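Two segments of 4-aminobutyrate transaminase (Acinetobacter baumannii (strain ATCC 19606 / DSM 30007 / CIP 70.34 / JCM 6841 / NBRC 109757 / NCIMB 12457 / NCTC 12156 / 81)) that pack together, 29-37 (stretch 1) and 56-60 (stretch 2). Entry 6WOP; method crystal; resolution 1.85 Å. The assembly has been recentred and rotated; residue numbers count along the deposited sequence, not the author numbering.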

# COMPACT_ATOMS: atom_id res chain seq x y z
N GLU A 29 35.68 22.90 13.44
CA GLU A 29 35.78 23.93 14.46
C GLU A 29 35.33 25.30 13.96
O GLU A 29 34.74 26.08 14.72
N LYS A 30 35.52 25.58 12.68
CA LYS A 30 35.20 26.89 12.12
C LYS A 30 35.17 26.72 10.61
O LYS A 30 35.88 25.86 10.08
N ALA A 31 34.37 27.53 9.93
CA ALA A 31 34.35 27.46 8.47
C ALA A 31 34.04 28.86 7.96
O ALA A 31 33.33 29.62 8.62
N GLU A 32 34.63 29.22 6.83
CA GLU A 32 34.36 30.55 6.27
C GLU A 32 34.64 30.50 4.78
O GLU A 32 35.78 30.20 4.35
N ASN A 33 33.62 30.90 4.01
CA ASN A 33 33.61 30.89 2.54
C ASN A 33 33.88 29.45 2.11
O ASN A 33 33.00 28.59 2.30
N ALA A 34 35.08 29.14 1.60
CA ALA A 34 35.39 27.77 1.18
C ALA A 34 36.53 27.17 2.01
O ALA A 34 37.23 26.26 1.54
N THR A 35 36.78 27.70 3.21
CA THR A 35 37.80 27.20 4.13
C THR A 35 37.14 26.59 5.36
O THR A 35 36.26 27.24 5.96
N ILE A 36 37.56 25.39 5.76
CA ILE A 36 37.06 24.73 6.97
C ILE A 36 38.26 24.38 7.83
O ILE A 36 39.29 23.94 7.30
N TRP A 37 38.14 24.58 9.15
CA TRP A 37 39.24 24.28 10.07
C TRP A 37 38.80 23.19 11.03
O TRP A 37 37.65 23.19 11.48
N THR A 56 26.83 30.12 -1.70
CA THR A 56 27.32 31.44 -1.25
C THR A 56 28.42 31.34 -0.19
O THR A 56 28.87 32.39 0.32
N GLY A 57 28.85 30.13 0.16
CA GLY A 57 29.96 29.91 1.05
C GLY A 57 29.52 29.84 2.50
O GLY A 57 28.45 30.30 2.87
N HIS A 58 30.38 29.22 3.33
CA HIS A 58 30.15 29.21 4.78
C HIS A 58 30.14 30.64 5.32
O HIS A 58 31.08 31.42 5.07
N ARG A 59 29.11 31.00 6.07
CA ARG A 59 29.06 32.30 6.75
C ARG A 59 29.34 33.46 5.80
O ARG A 59 30.15 34.35 6.09
N HIS A 60 28.66 33.46 4.64
CA HIS A 60 28.75 34.62 3.76
C HIS A 60 28.40 35.87 4.56
O HIS A 60 27.38 35.87 5.28

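Stretch 1 forms a β-hairpin whose type II' turn runs from Glu 32 to Thr 35, and the irregular stretch 2 lies against the turn end of its first strand. A single antiparallel bridge fixes the register: Asn 33 N donates to His 58 O (2.8 Å) and His 58 N to Asn 33 O (2.9 Å). With the backbones joined here, the side chains of His 58 and Arg 59 point toward the hairpin and supply most of the contact from stretch 2.

His 58 adopts an m rotamer (chi1 -68°, chi2 -88°), which lays its imidazole beside the hairpin with one face covered by Ala 31. The methyl group of Ala 31 points toward stretch 2, and its CB sits 3.5 Å from the centroid of the His 58 ring, only 19° off the ring normal, a CH-pi contact. Ile 36, on the second strand, starts out sideways, but its m chi1 (-56°) brings CG1 to 3.8 Å from His 58 NE2. That ring nitrogen is also hydrogen-bonded elsewhere in the structure.

Arg 59 has positive phi and psi (52/48) and reaches along the first strand with chi1 m, chi2 t and chi3 p, the bend at chi3 contributing to the placement of the guanidinium beside the strand. Arg 59 NH1 donates to Ala 31 O (2.9 Å) and to Glu 32 OE1 (3.1 Å), the latter bond forming part of a salt bridge. Both acceptors lie at the guanidinium edge, near its plane, where the N-H groups are directed.

Glu 32 points away overall, yet its t, t side chain carries the carboxylate to Arg 59. Lys 30 is extended, t at all four chi angles; although its CA-to-CB bond runs sideways, CE comes within 3.8 Å of Arg 59 NH1. Water 1 links the three charged side chains: it accepts from Lys 30 NZ (2.9 Å) and Arg 59 NH2 (3.1 Å) and donates to Glu 32 OE1 (3.1 Å). The carboxylate oxygen therefore meets Arg 59 both directly and through water.

At the turn, Asn 33 points away with chi1 t, its amide hydrogen-bonded elsewhere in the structure, and its contribution across the contact is largely backbone. Opposite it, Gly 57 CA approaches Asn 33 O to 3.5 Å. The positive phi of Gly 57 favours glycine, and an ideal CB would lie 2.8 Å from Asn 33 OD1, a clash.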

# COMPACT_ATOMS: atom_id res chain seq x y z
CB GLU A 29 37.23 24.01 14.96
CG GLU A 29 37.50 25.17 15.86
CD GLU A 29 36.91 24.99 17.22
OE1 GLU A 29 36.91 23.84 17.70
OE2 GLU A 29 36.47 26.01 17.82
CB LYS A 30 36.28 27.96 12.53
CG LYS A 30 35.94 29.28 11.99
CD LYS A 30 36.85 30.38 12.58
CE LYS A 30 36.21 31.79 12.39
NZ LYS A 30 37.16 32.89 12.81
CB ALA A 31 33.32 26.45 7.93
CB GLU A 32 35.19 31.67 6.97
CG GLU A 32 34.55 33.10 6.70
CD GLU A 32 35.08 34.20 7.62
OE1 GLU A 32 35.55 33.88 8.71
OE2 GLU A 32 35.05 35.38 7.23
CB ASN A 33 34.58 31.94 1.92
CG ASN A 33 34.42 32.07 0.34
OD1 ASN A 33 33.57 31.39 -0.28
ND2 ASN A 33 35.20 32.91 -0.26
CB ALA A 34 35.74 27.73 -0.32
CB THR A 35 38.71 28.35 4.56
OG1 THR A 35 39.11 29.04 3.35
CG2 THR A 35 39.99 27.83 5.27
CB ILE A 36 36.28 23.43 6.64
CG1 ILE A 36 35.13 23.70 5.67
CG2 ILE A 36 35.77 22.74 7.98
CD1 ILE A 36 34.68 22.36 4.97
CB TRP A 37 39.66 25.49 10.92
CG TRP A 37 40.38 26.58 10.18
CD1 TRP A 37 41.73 26.73 10.05
CD2 TRP A 37 39.77 27.67 9.49
NE1 TRP A 37 42.01 27.84 9.30
CE2 TRP A 37 40.83 28.47 8.97
CE3 TRP A 37 38.45 28.08 9.28
CZ2 TRP A 37 40.59 29.64 8.23
CZ3 TRP A 37 38.19 29.28 8.56
CH2 TRP A 37 39.27 30.04 8.05
CB THR A 56 26.13 32.27 -0.68
OG1 THR A 56 25.34 31.52 0.25
CG2 THR A 56 25.25 32.67 -1.80
CB HIS A 58 31.26 28.45 5.49
CG HIS A 58 31.27 26.96 5.22
ND1 HIS A 58 30.54 26.06 5.98
CD2 HIS A 58 31.96 26.23 4.33
CE1 HIS A 58 30.81 24.83 5.57
NE2 HIS A 58 31.67 24.91 4.56
CB ARG A 59 30.03 32.32 7.96
CG ARG A 59 29.58 31.35 9.15
CD ARG A 59 30.70 31.16 10.20
NE ARG A 59 31.16 32.48 10.70
CZ ARG A 59 32.39 32.95 10.56
NH1 ARG A 59 33.34 32.19 9.98
NH2 ARG A 59 32.67 34.17 11.00
CB HIS A 60 27.80 34.44 2.57
CG HIS A 60 27.89 35.52 1.56
ND1 HIS A 60 27.37 36.78 1.78
CD2 HIS A 60 28.44 35.55 0.32
CE1 HIS A 60 27.60 37.54 0.72
NE2 HIS A 60 28.22 36.81 -0.19
O HOH W 1 35.62 35.08 11.62